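Local structure of hypothetical 39.9 kDa protein (2GA8) at residues A289-A301 with I337-R351. The protein is an ATP-dependent P-loop kinase that could be involved in assembly of the endoplasmic reticulum membrane. Numbering follows the deposited sequence.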
loop_
_atom_site.group_PDB
_atom_site.type_symbol
_atom_site.label_atom_id
_atom_site.label_comp_id
_atom_site.label_asym_id
_atom_site.label_seq_id
_atom_site.Cartn_x
_atom_site.Cartn_y
_atom_site.Cartn_z
ATOM N N ALA A 289 -13.698 -8.875 0.194
ATOM C CA ALA A 289 -13.747 -7.803 1.184
ATOM C C ALA A 289 -12.913 -6.614 0.726
ATOM O O ALA A 289 -11.938 -6.245 1.374
ATOM C CB ALA A 289 -13.242 -8.315 2.533
ATOM N N LEU A 290 -13.317 -6.019 -0.392
ATOM C CA LEU A 290 -12.614 -4.876 -0.958
ATOM C C LEU A 290 -13.534 -3.728 -1.363
ATOM O O LEU A 290 -14.584 -3.944 -1.963
ATOM C CB LEU A 290 -11.830 -5.315 -2.199
ATOM C CG LEU A 290 -11.163 -4.194 -3.004
ATOM C CD1 LEU A 290 -9.969 -3.662 -2.224
ATOM C CD2 LEU A 290 -10.719 -4.715 -4.363
ATOM N N LEU A 291 -13.128 -2.509 -1.022
ATOM C CA LEU A 291 -13.849 -1.307 -1.422
ATOM C C LEU A 291 -12.831 -0.592 -2.303
ATOM O O LEU A 291 -11.647 -0.552 -1.969
ATOM C CB LEU A 291 -14.220 -0.441 -0.216
ATOM C CG LEU A 291 -15.485 -0.920 0.508
ATOM C CD1 LEU A 291 -15.792 0.001 1.676
ATOM C CD2 LEU A 291 -16.651 -0.949 -0.477
ATOM N N VAL A 292 -13.286 -0.060 -3.433
ATOM C CA VAL A 292 -12.408 0.621 -4.379
ATOM C C VAL A 292 -12.875 2.040 -4.692
ATOM O O VAL A 292 -14.023 2.248 -5.080
ATOM C CB VAL A 292 -12.325 -0.169 -5.702
ATOM C CG1 VAL A 292 -11.358 0.512 -6.667
ATOM C CG2 VAL A 292 -11.883 -1.606 -5.419
ATOM N N TYR A 293 -11.973 3.004 -4.522
ATOM C CA TYR A 293 -12.268 4.411 -4.786
ATOM C C TYR A 293 -11.237 5.004 -5.729
ATOM O O TYR A 293 -10.038 4.728 -5.622
ATOM C CB TYR A 293 -12.259 5.217 -3.489
ATOM C CG TYR A 293 -13.292 4.756 -2.492
ATOM C CD1 TYR A 293 -14.646 5.035 -2.682
ATOM C CD2 TYR A 293 -12.922 4.002 -1.382
ATOM C CE1 TYR A 293 -15.608 4.570 -1.788
ATOM C CE2 TYR A 293 -13.874 3.529 -0.483
ATOM C CZ TYR A 293 -15.213 3.814 -0.691
ATOM O OH TYR A 293 -16.152 3.335 0.195
ATOM N N LYS A 294 -11.710 5.819 -6.659
ATOM C CA LYS A 294 -10.819 6.463 -7.607
ATOM C C LYS A 294 -11.201 7.935 -7.584
ATOM O O LYS A 294 -12.364 8.285 -7.767
ATOM C CB LYS A 294 -11.011 5.856 -9.002
ATOM C CG LYS A 294 -9.899 6.174 -9.989
ATOM C CD LYS A 294 -10.033 7.569 -10.538
ATOM C CE LYS A 294 -8.909 7.878 -11.515
ATOM N NZ LYS A 294 -9.064 9.239 -12.076
ATOM N N ILE A 295 -10.217 8.790 -7.335
ATOM C CA ILE A 295 -10.458 10.222 -7.261
ATOM C C ILE A 295 -10.484 10.877 -8.636
ATOM O O ILE A 295 -9.590 10.666 -9.447
ATOM C CB ILE A 295 -9.367 10.925 -6.414
ATOM C CG1 ILE A 295 -9.318 10.312 -5.012
ATOM C CG2 ILE A 295 -9.649 12.429 -6.333
ATOM C CD1 ILE A 295 -8.162 10.832 -4.161
ATOM N N ASP A 296 -11.531 11.652 -8.895
ATOM C CA ASP A 296 -11.657 12.387 -10.150
ATOM C C ASP A 296 -11.245 13.794 -9.754
ATOM O O ASP A 296 -11.890 14.418 -8.913
ATOM C CB ASP A 296 -13.104 12.377 -10.651
ATOM C CG ASP A 296 -13.474 11.076 -11.347
ATOM O OD1 ASP A 296 -12.615 10.171 -11.436
ATOM O OD2 ASP A 296 -14.627 10.965 -11.812
ATOM N N ILE A 297 -10.169 14.288 -10.352
ATOM C CA ILE A 297 -9.637 15.599 -10.004
ATOM C C ILE A 297 -10.237 16.821 -10.683
ATOM O O ILE A 297 -10.873 16.734 -11.734
ATOM C CB ILE A 297 -8.110 15.662 -10.266
ATOM C CG1 ILE A 297 -7.840 15.603 -11.772
ATOM C CG2 ILE A 297 -7.408 14.512 -9.562
ATOM C CD1 ILE A 297 -6.385 15.820 -12.152
ATOM N N ASP A 298 -10.023 17.959 -10.031
ATOM C CA ASP A 298 -10.425 19.265 -10.531
ATOM C C ASP A 298 -9.107 19.634 -11.200
ATOM O O ASP A 298 -8.113 19.895 -10.519
ATOM C CB ASP A 298 -10.717 20.211 -9.363
ATOM C CG ASP A 298 -10.954 21.640 -9.809
ATOM O OD1 ASP A 298 -10.097 22.194 -10.535
ATOM O OD2 ASP A 298 -11.993 22.217 -9.425
ATOM N N TYR A 299 -9.087 19.621 -12.528
ATOM C CA TYR A 299 -7.867 19.902 -13.270
ATOM C C TYR A 299 -7.093 21.141 -12.823
ATOM O O TYR A 299 -5.931 21.045 -12.431
ATOM C CB TYR A 299 -8.167 20.023 -14.762
ATOM C CG TYR A 299 -6.936 19.890 -15.629
ATOM C CD1 TYR A 299 -6.455 18.634 -15.994
ATOM C CD2 TYR A 299 -6.241 21.016 -16.076
ATOM C CE1 TYR A 299 -5.320 18.497 -16.784
ATOM C CE2 TYR A 299 -5.096 20.889 -16.866
ATOM C CZ TYR A 299 -4.649 19.624 -17.218
ATOM O OH TYR A 299 -3.543 19.479 -18.026
ATOM N N GLU A 300 -7.735 22.301 -12.894
ATOM C CA GLU A 300 -7.082 23.550 -12.519
ATOM C C GLU A 300 -6.468 23.564 -11.124
ATOM O O GLU A 300 -5.305 23.940 -10.960
ATOM C CB GLU A 300 -8.063 24.717 -12.661
ATOM C CG GLU A 300 -8.140 25.280 -14.071
ATOM C CD GLU A 300 -6.867 26.004 -14.476
ATOM O OE1 GLU A 300 -6.792 26.494 -15.624
ATOM O OE2 GLU A 300 -5.938 26.087 -13.644
ATOM N N ALA A 301 -7.245 23.165 -10.124
ATOM C CA ALA A 301 -6.760 23.149 -8.748
ATOM C C ALA A 301 -5.616 22.158 -8.568
ATOM O O ALA A 301 -4.671 22.411 -7.822
ATOM C CB ALA A 301 -7.896 22.808 -7.798
ATOM N N ILE A 337 -3.067 7.279 -15.958
ATOM C CA ILE A 337 -3.856 6.476 -15.031
ATOM C C ILE A 337 -5.270 6.238 -15.571
ATOM O O ILE A 337 -5.791 5.129 -15.488
ATOM C CB ILE A 337 -3.928 7.154 -13.638
ATOM C CG1 ILE A 337 -2.580 6.999 -12.924
ATOM C CG2 ILE A 337 -5.042 6.536 -12.797
ATOM C CD1 ILE A 337 -2.431 7.891 -11.695
ATOM N N ASP A 338 -5.887 7.274 -16.135
ATOM C CA ASP A 338 -7.238 7.131 -16.677
ATOM C C ASP A 338 -7.273 6.224 -17.903
ATOM O O ASP A 338 -8.173 5.393 -18.046
ATOM C CB ASP A 338 -7.828 8.498 -17.049
ATOM C CG ASP A 338 -8.134 9.355 -15.833
ATOM O OD1 ASP A 338 -8.322 8.793 -14.731
ATOM O OD2 ASP A 338 -8.201 10.592 -15.983
ATOM N N ASN A 339 -6.294 6.383 -18.787
ATOM C CA ASN A 339 -6.243 5.575 -19.999
ATOM C C ASN A 339 -6.016 4.105 -19.678
ATOM O O ASN A 339 -6.430 3.224 -20.430
ATOM C CB ASN A 339 -5.131 6.061 -20.933
ATOM C CG ASN A 339 -5.379 7.462 -21.464
ATOM O OD1 ASN A 339 -6.520 7.912 -21.550
ATOM N ND2 ASN A 339 -4.307 8.152 -21.843
ATOM N N HIS A 340 -5.367 3.845 -18.547
ATOM C CA HIS A 340 -5.066 2.478 -18.143
ATOM C C HIS A 340 -5.885 1.955 -16.968
ATOM O O HIS A 340 -5.530 0.948 -16.356
ATOM C CB HIS A 340 -3.573 2.378 -17.838
ATOM C CG HIS A 340 -2.714 2.445 -19.059
ATOM N ND1 HIS A 340 -2.475 1.348 -19.858
ATOM C CD2 HIS A 340 -2.078 3.485 -19.647
ATOM C CE1 HIS A 340 -1.728 1.708 -20.885
ATOM N NE2 HIS A 340 -1.474 3.001 -20.781
ATOM N N LEU A 341 -6.991 2.626 -16.663
ATOM C CA LEU A 341 -7.838 2.198 -15.555
ATOM C C LEU A 341 -8.468 0.845 -15.889
ATOM O O LEU A 341 -9.105 0.695 -16.933
ATOM C CB LEU A 341 -8.933 3.240 -15.297
ATOM C CG LEU A 341 -9.713 3.059 -13.993
ATOM C CD1 LEU A 341 -8.769 3.271 -12.814
ATOM C CD2 LEU A 341 -10.873 4.047 -13.928
ATOM N N ILE A 342 -8.284 -0.146 -15.018
ATOM C CA ILE A 342 -8.849 -1.468 -15.278
ATOM C C ILE A 342 -10.363 -1.400 -15.409
ATOM O O ILE A 342 -11.030 -0.657 -14.686
ATOM C CB ILE A 342 -8.488 -2.486 -14.174
ATOM C CG1 ILE A 342 -8.936 -1.968 -12.810
ATOM C CG2 ILE A 342 -6.998 -2.756 -14.193
ATOM C CD1 ILE A 342 -8.745 -2.971 -11.700
ATOM N N LYS A 343 -10.895 -2.183 -16.341
ATOM C CA LYS A 343 -12.327 -2.212 -16.608
ATOM C C LYS A 343 -13.097 -3.129 -15.667
ATOM O O LYS A 343 -13.326 -4.296 -15.987
ATOM C CB LYS A 343 -12.579 -2.664 -18.049
ATOM C CG LYS A 343 -11.945 -1.786 -19.114
ATOM C CD LYS A 343 -12.634 -0.437 -19.220
ATOM C CE LYS A 343 -12.117 0.331 -20.426
ATOM N NZ LYS A 343 -12.753 1.670 -20.567
ATOM N N VAL A 344 -13.492 -2.603 -14.511
ATOM C CA VAL A 344 -14.267 -3.375 -13.544
ATOM C C VAL A 344 -15.471 -2.543 -13.114
ATOM O O VAL A 344 -15.455 -1.319 -13.213
ATOM C CB VAL A 344 -13.424 -3.765 -12.309
ATOM C CG1 VAL A 344 -12.229 -4.590 -12.749
ATOM C CG2 VAL A 344 -12.981 -2.528 -11.558
ATOM N N ASP A 345 -16.510 -3.212 -12.628
ATOM C CA ASP A 345 -17.742 -2.534 -12.232
ATOM C C ASP A 345 -17.850 -2.012 -10.802
ATOM O O ASP A 345 -18.863 -1.408 -10.446
ATOM C CB ASP A 345 -18.932 -3.459 -12.503
ATOM C CG ASP A 345 -18.769 -4.821 -11.850
ATOM O OD1 ASP A 345 -17.834 -5.557 -12.236
ATOM O OD2 ASP A 345 -19.569 -5.155 -10.950
ATOM N N ASN A 346 -16.827 -2.221 -9.981
ATOM C CA ASN A 346 -16.905 -1.769 -8.595
ATOM C C ASN A 346 -16.065 -0.553 -8.218
ATOM O O ASN A 346 -15.882 -0.275 -7.037
ATOM C CB ASN A 346 -16.569 -2.929 -7.652
ATOM C CG ASN A 346 -17.660 -3.986 -7.613
ATOM O OD1 ASN A 346 -17.495 -5.042 -7.000
ATOM N ND2 ASN A 346 -18.785 -3.703 -8.263
ATOM N N ILE A 347 -15.555 0.177 -9.206
ATOM C CA ILE A 347 -14.756 1.361 -8.903
ATOM C C ILE A 347 -15.672 2.548 -8.621
ATOM O O ILE A 347 -16.391 3.014 -9.506
ATOM C CB ILE A 347 -13.816 1.733 -10.069
ATOM C CG1 ILE A 347 -12.896 0.559 -10.389
ATOM C CG2 ILE A 347 -12.983 2.954 -9.693
ATOM C CD1 ILE A 347 -11.999 0.799 -11.578
ATOM N N VAL A 348 -15.649 3.028 -7.381
ATOM C CA VAL A 348 -16.470 4.164 -6.984
ATOM C C VAL A 348 -15.677 5.453 -7.177
ATOM O O VAL A 348 -14.707 5.706 -6.463
ATOM C CB VAL A 348 -16.904 4.046 -5.502
ATOM C CG1 VAL A 348 -17.742 5.250 -5.100
ATOM C CG2 VAL A 348 -17.690 2.758 -5.295
ATOM N N HIS A 349 -16.089 6.259 -8.153
ATOM C CA HIS A 349 -15.406 7.520 -8.433
ATOM C C HIS A 349 -15.833 8.595 -7.447
ATOM O O HIS A 349 -17.022 8.834 -7.247
ATOM C CB HIS A 349 -15.696 7.996 -9.863
ATOM C CG HIS A 349 -14.970 7.226 -10.922
ATOM N ND1 HIS A 349 -15.271 5.918 -11.236
ATOM C CD2 HIS A 349 -13.955 7.584 -11.744
ATOM C CE1 HIS A 349 -14.475 5.505 -12.206
ATOM N NE2 HIS A 349 -13.666 6.497 -12.532
ATOM N N ILE A 350 -14.854 9.249 -6.833
ATOM C CA ILE A 350 -15.138 10.293 -5.863
ATOM C C ILE A 350 -14.439 11.591 -6.243
ATOM O O ILE A 350 -13.466 11.589 -6.996
ATOM C CB ILE A 350 -14.678 9.879 -4.450
ATOM C CG1 ILE A 350 -13.176 9.577 -4.459
ATOM C CG2 ILE A 350 -15.459 8.649 -3.987
ATOM C CD1 ILE A 350 -12.600 9.285 -3.090
ATOM N N ARG A 351 -14.956 12.698 -5.722
ATOM C CA ARG A 351 -14.382 14.012 -5.988
ATOM C C ARG A 351 -13.687 14.500 -4.726
ATOM O O ARG A 351 -14.037 14.099 -3.618
ATOM C CB ARG A 351 -15.478 15.016 -6.360
ATOM C CG ARG A 351 -16.319 14.653 -7.577
ATOM C CD ARG A 351 -15.537 14.781 -8.878
ATOM N NE ARG A 351 -14.966 16.117 -9.038
ATOM C CZ ARG A 351 -14.349 16.541 -10.136
ATOM N NH1 ARG A 351 -14.221 15.741 -11.189
ATOM N NH2 ARG A 351 -13.846 17.766 -10.175
HETATM O O HOH W 1 -15.921 -0.638 -4.336
#
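V292 opens the pairing of strand 290-296 with strand 347-351: its O accepts from V348 N, and its CG1 meets I347 CG1 at 4.0 Å. A water bridges V292 N and N346 O, extending the link one step before the first direct bond. Y293, on the opposite face, lays CD1 beside V348 CB (3.7 Å) and I350 CG2, two branched neighbours that approach its ring obliquely. K294 turns both its N and its O to the neighbouring strand, N donating to V348 O and O accepting from I350 N. Its CB packs 3.6 Å from I347 CG2 and over one face of the H349 ring, while the chain, bent at chi2 (-78°), carries NZ to D338. There NZ donates to the syn lone pair of OD1 at 2.8 Å and also to I295 O, so two bonds hold the ammonium of this buried lysine. I295 turns back to the face of Y293, where its CG1 packs against I350 CD1 (3.9 Å). It also touches the P-loop, and I297 lies near S35, a probable ATP-binding residue, so the strand probably runs along the nucleotide site. D296 N closes the ladder on I350 O at 2.7 Å, nearly straight. D296 OD1 lies 2.9 Å from H349 CD2, at the imidazole edge, and makes a long salt bridge to K294 NZ (3.7 Å), linking K294, D296 and D338 in one network. The R351 guanidinium sets one face over D296 O, while its NH2 forms a salt bridge with D353. D298 N-caps helix 299-312, OD1 accepting from A301 N. Strand 347-351 forms an outer edge of the five-stranded parallel sheet of the P-loop core. Strand 25-30 borders 290-296 across its other edge, and helix 4-17 packs on L291 and Y293, whereas helix 275-285 covers L290.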